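Local structure of serine-rich secreted cell wall anchored (LPXTG-motif ) protein (5NXK) at residues K71-Y82 with V97-Y108. The protein probably acts as a cell-wall-anchored adhesin, its beta-solenoid region mediating attachment of this gut bacterium to its host. Sequence-based numbering, arbitrary orientation.
Sequences KIDLTIENATLY and VDTVTYKDVTAY
I72, L74 and I76 bond through both backbone N and O to the chain of residues 97-103. L74 N gives a nearly straight bond to T99 O (2.9 Å, N-H...O 174°). I76 O accepts K103 N with equal straightness. N78 N to K103 O closes this ladder at the corner. Beyond it, L81 takes over: its N bonds to T106 O and its O receives Y108 N at 2.7 Å. The strands run parallel and in register, and CA-H groups such as that of T80 also point at carbonyls opposite. Both chains turn the same corner, at N78 and at K103-D104. N78 and D104 both have positive phi and psi there. D104 OD1 is held by N129 N of the following coil.

These are successive coils of a right-handed beta-solenoid of the pectate lyase-like type. Strands 71-77 and 97-102 stack in one long parallel sheet, 79-82 and 105-108 in the next. I72, L74, I76, A79 and L81 face the interior with their counterparts.

Inside the corner, L81 CD1 sits over one face of the Y102 ring, 3.4 Å from CZ. CG of L81 lies anti to its carbonyl carbon (chi1 -50°), and the extended chi2 carries CD1 to the ring. CD1 also meets V105 CG1 at 3.9 Å. I76 CD1 approaches Y102 CE1 obliquely. D98 is also on this buried face, where K122 and S94 bind its carboxylate.

On the outer face, T75 and T101 lie side by side, T75 OG1 3.7 Å from T101 CB. The Y82 and Y108 rings are nearly parallel (14°) but slid apart, their centroids separated by 5.3 Å. T80 CG2 touches Y108 CE1 at the ring edge, 4.0 Å away.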
ATOM      1  N   LYS A  71      17.165  -9.395   2.656  1.00 32.52           N
ATOM      2  CA  LYS A  71      16.382  -8.196   2.355  1.00 35.22           C
ATOM      3  C   LYS A  71      16.105  -8.070   0.859  1.00 34.31           C
ATOM      4  O   LYS A  71      17.029  -8.126   0.049  1.00 30.74           O
ATOM      5  CB  LYS A  71      17.136  -6.963   2.859  1.00 38.86           C
ATOM      6  CG  LYS A  71      16.613  -5.618   2.383  1.00 48.79           C
ATOM      7  CD  LYS A  71      17.375  -4.495   3.093  1.00 52.71           C
ATOM      8  CE  LYS A  71      17.133  -3.132   2.462  1.00 54.19           C
ATOM      9  NZ  LYS A  71      15.696  -2.800   2.352  1.00 57.66           N
ATOM     10  N   ILE A  72      14.836  -7.892   0.488  1.00 29.86           N
ATOM     11  CA  ILE A  72      14.514  -7.607  -0.918  1.00 25.27           C
ATOM     12  C   ILE A  72      14.038  -6.186  -1.106  1.00 32.80           C
ATOM     13  O   ILE A  72      13.082  -5.752  -0.466  1.00 29.73           O
ATOM     14  CB  ILE A  72      13.430  -8.546  -1.486  1.00 29.05           C
ATOM     15  CG1 ILE A  72      13.966  -9.966  -1.652  1.00 29.00           C
ATOM     16  CG2 ILE A  72      12.956  -8.069  -2.860  1.00 31.82           C
ATOM     17  CD1 ILE A  72      12.859 -10.983  -1.841  1.00 27.86           C
ATOM     18  N   ASP A  73      14.719  -5.468  -1.983  1.00 28.32           N
ATOM     19  CA  ASP A  73      14.301  -4.140  -2.382  1.00 30.55           C
ATOM     20  C   ASP A  73      13.850  -4.222  -3.847  1.00 31.00           C
ATOM     21  O   ASP A  73      14.654  -4.537  -4.724  1.00 32.86           O
ATOM     22  CB  ASP A  73      15.442  -3.144  -2.197  1.00 38.61           C
ATOM     23  CG  ASP A  73      14.948  -1.719  -2.037  1.00 62.65           C
ATOM     24  OD1 ASP A  73      14.508  -1.120  -3.043  1.00 74.92           O
ATOM     25  OD2 ASP A  73      15.006  -1.196  -0.901  1.00 63.85           O
ATOM     26  N   LEU A  74      12.555  -4.023  -4.095  1.00 27.43           N
ATOM     27  CA  LEU A  74      11.985  -4.115  -5.447  1.00 25.45           C
ATOM     28  C   LEU A  74      11.452  -2.762  -5.867  1.00 32.13           C
ATOM     29  O   LEU A  74      10.592  -2.209  -5.191  1.00 29.17           O
ATOM     30  CB  LEU A  74      10.865  -5.157  -5.502  1.00 28.90           C
ATOM     31  CG  LEU A  74      10.063  -5.242  -6.809  1.00 30.58           C
ATOM     32  CD1 LEU A  74      10.947  -5.642  -7.993  1.00 29.47           C
ATOM     33  CD2 LEU A  74       8.911  -6.217  -6.654  1.00 31.76           C
ATOM     34  N   THR A  75      11.970  -2.215  -6.959  1.00 31.21           N
ATOM     35  CA  THR A  75      11.476  -0.956  -7.505  1.00 29.81           C
ATOM     36  C   THR A  75      10.834  -1.172  -8.879  1.00 33.89           C
ATOM     37  O   THR A  75      11.405  -1.853  -9.725  1.00 30.67           O
ATOM     38  CB  THR A  75      12.631   0.070  -7.593  1.00 31.90           C
ATOM     39  OG1 THR A  75      13.103   0.354  -6.269  1.00 35.74           O
ATOM     40  CG2 THR A  75      12.182   1.356  -8.214  1.00 29.19           C
ATOM     41  N   ILE A  76       9.635  -0.630  -9.086  1.00 28.96           N
ATOM     42  CA  ILE A  76       9.003  -0.625 -10.399  1.00 23.95           C
ATOM     43  C   ILE A  76       8.756   0.820 -10.823  1.00 29.14           C
ATOM     44  O   ILE A  76       8.178   1.601 -10.054  1.00 31.06           O
ATOM     45  CB  ILE A  76       7.682  -1.412 -10.404  1.00 27.18           C
ATOM     46  CG1 ILE A  76       7.920  -2.848  -9.914  1.00 29.26           C
ATOM     47  CG2 ILE A  76       7.067  -1.402 -11.795  1.00 28.07           C
ATOM     48  CD1 ILE A  76       6.680  -3.731  -9.915  1.00 34.63           C
ATOM     49  N   GLU A  77       9.241   1.199 -12.003  1.00 28.59           N
ATOM     50  CA  GLU A  77       9.121   2.579 -12.483  1.00 32.53           C
ATOM     51  C   GLU A  77       8.377   2.629 -13.798  1.00 32.72           C
ATOM     52  O   GLU A  77       8.574   1.757 -14.653  1.00 36.22           O
ATOM     53  CB  GLU A  77      10.481   3.224 -12.697  1.00 36.04           C
ATOM     54  CG  GLU A  77      11.513   2.974 -11.638  1.00 49.43           C
ATOM     55  CD  GLU A  77      12.791   3.769 -11.902  1.00 57.69           C
ATOM     56  OE1 GLU A  77      13.614   3.931 -10.973  1.00 56.55           O
ATOM     57  OE2 GLU A  77      12.974   4.217 -13.057  1.00 62.00           O
ATOM     58  N   ASN A  78       7.523   3.638 -13.951  1.00 26.23           N
ATOM     59  CA  ASN A  78       6.938   3.998 -15.242  1.00 25.40           C
ATOM     60  C   ASN A  78       6.244   2.810 -15.883  1.00 30.73           C
ATOM     61  O   ASN A  78       6.574   2.392 -16.989  1.00 32.84           O
ATOM     62  CB  ASN A  78       8.011   4.565 -16.162  1.00 29.76           C
ATOM     63  CG  ASN A  78       7.427   5.191 -17.423  1.00 42.80           C
ATOM     64  OD1 ASN A  78       6.235   5.530 -17.473  1.00 41.44           O
ATOM     65  ND2 ASN A  78       8.260   5.355 -18.440  1.00 41.23           N
ATOM     66  N   ALA A  79       5.295   2.247 -15.151  1.00 30.94           N
ATOM     67  CA  ALA A  79       4.579   1.084 -15.630  1.00 32.96           C
ATOM     68  C   ALA A  79       3.134   1.088 -15.157  1.00 35.54           C
ATOM     69  O   ALA A  79       2.761   1.788 -14.204  1.00 37.25           O
ATOM     70  CB  ALA A  79       5.286  -0.191 -15.178  1.00 28.71           C
ATOM     71  N   THR A  80       2.322   0.304 -15.836  1.00 30.76           N
ATOM     72  CA  THR A  80       0.966   0.068 -15.390  1.00 31.19           C
ATOM     73  C   THR A  80       0.890  -1.346 -14.856  1.00 34.27           C
ATOM     74  O   THR A  80       1.348  -2.284 -15.510  1.00 33.96           O
ATOM     75  CB  THR A  80      -0.033   0.280 -16.525  1.00 31.33           C
ATOM     76  OG1 THR A  80       0.118   1.612 -17.021  1.00 35.69           O
ATOM     77  CG2 THR A  80      -1.463   0.073 -16.033  1.00 31.00           C
ATOM     78  N   LEU A  81       0.337  -1.515 -13.662  1.00 25.83           N
ATOM     79  CA  LEU A  81       0.307  -2.846 -13.079  1.00 29.02           C
ATOM     80  C   LEU A  81      -1.127  -3.302 -12.837  1.00 31.51           C
ATOM     81  O   LEU A  81      -1.911  -2.579 -12.217  1.00 26.68           O
ATOM     82  CB  LEU A  81       1.090  -2.862 -11.760  1.00 28.47           C
ATOM     83  CG  LEU A  81       2.500  -2.262 -11.799  1.00 26.24           C
ATOM     84  CD1 LEU A  81       3.083  -2.218 -10.385  1.00 23.98           C
ATOM     85  CD2 LEU A  81       3.420  -3.042 -12.734  1.00 30.27           C
ATOM     86  N   TYR A  82      -1.463  -4.498 -13.309  1.00 25.87           N
ATOM     87  CA  TYR A  82      -2.797  -5.057 -13.097  1.00 30.30           C
ATOM     88  C   TYR A  82      -2.694  -6.342 -12.300  1.00 27.54           C
ATOM     89  O   TYR A  82      -1.757  -7.113 -12.498  1.00 28.33           O
ATOM     90  CB  TYR A  82      -3.508  -5.377 -14.423  1.00 35.65           C
ATOM     91  CG  TYR A  82      -3.657  -4.234 -15.398  1.00 38.25           C
ATOM     92  CD1 TYR A  82      -2.641  -3.924 -16.302  1.00 35.15           C
ATOM     93  CD2 TYR A  82      -4.834  -3.487 -15.444  1.00 33.11           C
ATOM     94  CE1 TYR A  82      -2.787  -2.883 -17.211  1.00 39.43           C
ATOM     95  CE2 TYR A  82      -4.988  -2.447 -16.347  1.00 32.69           C
ATOM     96  CZ  TYR A  82      -3.966  -2.148 -17.228  1.00 38.89           C
ATOM     97  OH  TYR A  82      -4.129  -1.115 -18.127  1.00 39.93           O
ATOM     98  N   VAL A  97      13.004  -8.556   5.711  1.00 22.80           N
ATOM     99  CA  VAL A  97      12.638  -7.238   5.198  1.00 28.19           C
ATOM    100  C   VAL A  97      12.314  -7.247   3.694  1.00 27.28           C
ATOM    101  O   VAL A  97      13.128  -7.705   2.878  1.00 31.20           O
ATOM    102  CB  VAL A  97      13.779  -6.215   5.461  1.00 25.67           C
ATOM    103  CG1 VAL A  97      13.463  -4.865   4.816  1.00 28.23           C
ATOM    104  CG2 VAL A  97      14.019  -6.058   6.964  1.00 25.43           C
ATOM    105  N   ASP A  98      11.126  -6.736   3.352  1.00 22.41           N
ATOM    106  CA  ASP A  98      10.722  -6.460   1.969  1.00 21.74           C
ATOM    107  C   ASP A  98      10.396  -4.980   1.854  1.00 25.72           C
ATOM    108  O   ASP A  98       9.637  -4.441   2.666  1.00 23.73           O
ATOM    109  CB  ASP A  98       9.472  -7.236   1.551  1.00 22.23           C
ATOM    110  CG  ASP A  98       9.685  -8.725   1.486  1.00 26.26           C
ATOM    111  OD1 ASP A  98      10.758  -9.164   1.028  1.00 30.24           O
ATOM    112  OD2 ASP A  98       8.759  -9.449   1.900  1.00 27.94           O
ATOM    113  N   THR A  99      10.941  -4.342   0.835  1.00 25.14           N
ATOM    114  CA  THR A  99      10.640  -2.956   0.532  1.00 30.03           C
ATOM    115  C   THR A  99      10.243  -2.872  -0.936  1.00 31.10           C
ATOM    116  O   THR A  99      10.965  -3.370  -1.789  1.00 29.67           O
ATOM    117  CB  THR A  99      11.845  -2.057   0.829  1.00 27.57           C
ATOM    118  OG1 THR A  99      12.158  -2.151   2.230  1.00 31.21           O
ATOM    119  CG2 THR A  99      11.539  -0.606   0.472  1.00 30.94           C
ATOM    120  N   VAL A 100       9.076  -2.286  -1.211  1.00 24.92           N
ATOM    121  CA  VAL A 100       8.575  -2.116  -2.568  1.00 19.06           C
ATOM    122  C   VAL A 100       8.438  -0.621  -2.848  1.00 25.28           C
ATOM    123  O   VAL A 100       7.909   0.156  -2.024  1.00 23.74           O
ATOM    124  CB  VAL A 100       7.206  -2.816  -2.778  1.00 23.25           C
ATOM    125  CG1 VAL A 100       6.645  -2.498  -4.162  1.00 21.04           C
ATOM    126  CG2 VAL A 100       7.323  -4.337  -2.558  1.00 23.28           C
ATOM    127  N   THR A 101       8.928  -0.204  -4.003  1.00 26.39           N
ATOM    128  CA  THR A 101       8.834   1.183  -4.413  1.00 29.66           C
ATOM    129  C   THR A 101       8.141   1.270  -5.758  1.00 26.58           C
ATOM    130  O   THR A 101       8.567   0.633  -6.721  1.00 28.27           O
ATOM    131  CB  THR A 101      10.228   1.828  -4.492  1.00 28.14           C
ATOM    132  OG1 THR A 101      10.809   1.817  -3.191  1.00 31.00           O
ATOM    133  CG2 THR A 101      10.144   3.274  -4.994  1.00 26.32           C
ATOM    134  N   TYR A 102       7.052   2.030  -5.810  1.00 22.90           N
ATOM    135  CA  TYR A 102       6.373   2.338  -7.063  1.00 25.66           C
ATOM    136  C   TYR A 102       6.700   3.767  -7.442  1.00 23.82           C
ATOM    137  O   TYR A 102       6.388   4.690  -6.695  1.00 28.05           O
ATOM    138  CB  TYR A 102       4.855   2.196  -6.940  1.00 24.35           C
ATOM    139  CG  TYR A 102       4.288   0.791  -6.958  1.00 27.02           C
ATOM    140  CD1 TYR A 102       5.098  -0.326  -7.128  1.00 25.56           C
ATOM    141  CD2 TYR A 102       2.919   0.593  -6.798  1.00 26.23           C
ATOM    142  CE1 TYR A 102       4.548  -1.615  -7.154  1.00 22.11           C
ATOM    143  CE2 TYR A 102       2.367  -0.672  -6.816  1.00 31.42           C
ATOM    144  CZ  TYR A 102       3.187  -1.772  -6.993  1.00 28.75           C
ATOM    145  OH  TYR A 102       2.615  -3.021  -6.999  1.00 28.82           O
ATOM    146  N   LYS A 103       7.324   3.966  -8.591  1.00 23.72           N
ATOM    147  CA  LYS A 103       7.612   5.317  -9.043  1.00 22.26           C
ATOM    148  C   LYS A 103       6.962   5.574 -10.405  1.00 30.39           C
ATOM    149  O   LYS A 103       7.186   4.817 -11.351  1.00 28.33           O
ATOM    150  CB  LYS A 103       9.113   5.549  -9.098  1.00 26.23           C
ATOM    151  CG  LYS A 103       9.501   6.898  -9.692  1.00 38.23           C
ATOM    152  CD  LYS A 103      11.023   7.065  -9.723  1.00 42.49           C
ATOM    153  CE  LYS A 103      11.443   8.439 -10.267  1.00 52.68           C
ATOM    154  NZ  LYS A 103      12.896   8.696  -9.993  1.00 58.72           N
ATOM    155  N   ASP A 104       6.123   6.606 -10.491  1.00 27.89           N
ATOM    156  CA  ASP A 104       5.377   6.894 -11.720  1.00 30.53           C
ATOM    157  C   ASP A 104       4.626   5.657 -12.200  1.00 31.86           C
ATOM    158  O   ASP A 104       4.642   5.304 -13.371  1.00 36.67           O
ATOM    159  CB  ASP A 104       6.316   7.427 -12.808  1.00 34.64           C
ATOM    160  CG  ASP A 104       6.952   8.757 -12.415  1.00 42.94           C
ATOM    161  OD1 ASP A 104       6.241   9.600 -11.829  1.00 42.43           O
ATOM    162  OD2 ASP A 104       8.154   8.962 -12.671  1.00 46.71           O
ATOM    163  N   VAL A 105       3.938   5.022 -11.267  1.00 33.68           N
ATOM    164  CA  VAL A 105       3.198   3.811 -11.554  1.00 33.45           C
ATOM    165  C   VAL A 105       1.701   4.100 -11.577  1.00 34.40           C
ATOM    166  O   VAL A 105       1.210   4.932 -10.814  1.00 29.69           O
ATOM    167  CB  VAL A 105       3.519   2.726 -10.508  1.00 32.56           C
ATOM    168  CG1 VAL A 105       2.428   1.662 -10.443  1.00 30.36           C
ATOM    169  CG2 VAL A 105       4.891   2.109 -10.790  1.00 30.69           C
ATOM    170  N   THR A 106       0.991   3.432 -12.480  1.00 27.55           N
ATOM    171  CA  THR A 106      -0.458   3.396 -12.452  1.00 32.20           C
ATOM    172  C   THR A 106      -0.870   1.958 -12.166  1.00 33.07           C
ATOM    173  O   THR A 106      -0.377   1.056 -12.818  1.00 34.68           O
ATOM    174  CB  THR A 106      -1.051   3.898 -13.796  1.00 31.05           C
ATOM    175  OG1 THR A 106      -0.588   5.231 -14.038  1.00 31.01           O
ATOM    176  CG2 THR A 106      -2.568   3.903 -13.766  1.00 30.16           C
ATOM    177  N   ALA A 107      -1.758   1.723 -11.204  1.00 28.04           N
ATOM    178  CA  ALA A 107      -2.087   0.345 -10.850  1.00 27.58           C
ATOM    179  C   ALA A 107      -3.579   0.092 -10.762  1.00 34.96           C
ATOM    180  O   ALA A 107      -4.351   0.959 -10.329  1.00 34.71           O
ATOM    181  CB  ALA A 107      -1.421  -0.040  -9.511  1.00 26.75           C
ATOM    182  N   TYR A 108      -3.969  -1.122 -11.132  1.00 28.42           N
ATOM    183  CA  TYR A 108      -5.353  -1.546 -11.023  1.00 33.75           C
ATOM    184  C   TYR A 108      -5.403  -2.903 -10.347  1.00 32.35           C
ATOM    185  O   TYR A 108      -4.660  -3.805 -10.718  1.00 33.08           O
ATOM    186  CB  TYR A 108      -6.014  -1.614 -12.412  1.00 34.29           C
ATOM    187  CG  TYR A 108      -6.026  -0.285 -13.140  1.00 36.10           C
ATOM    188  CD1 TYR A 108      -4.931   0.126 -13.897  1.00 32.36           C
ATOM    189  CD2 TYR A 108      -7.130   0.561 -13.064  1.00 35.39           C
ATOM    190  CE1 TYR A 108      -4.931   1.333 -14.551  1.00 31.49           C
ATOM    191  CE2 TYR A 108      -7.137   1.780 -13.714  1.00 39.49           C
ATOM    192  CZ  TYR A 108      -6.031   2.161 -14.456  1.00 36.44           C
ATOM    193  OH  TYR A 108      -6.028   3.372 -15.106  1.00 41.26           O
TER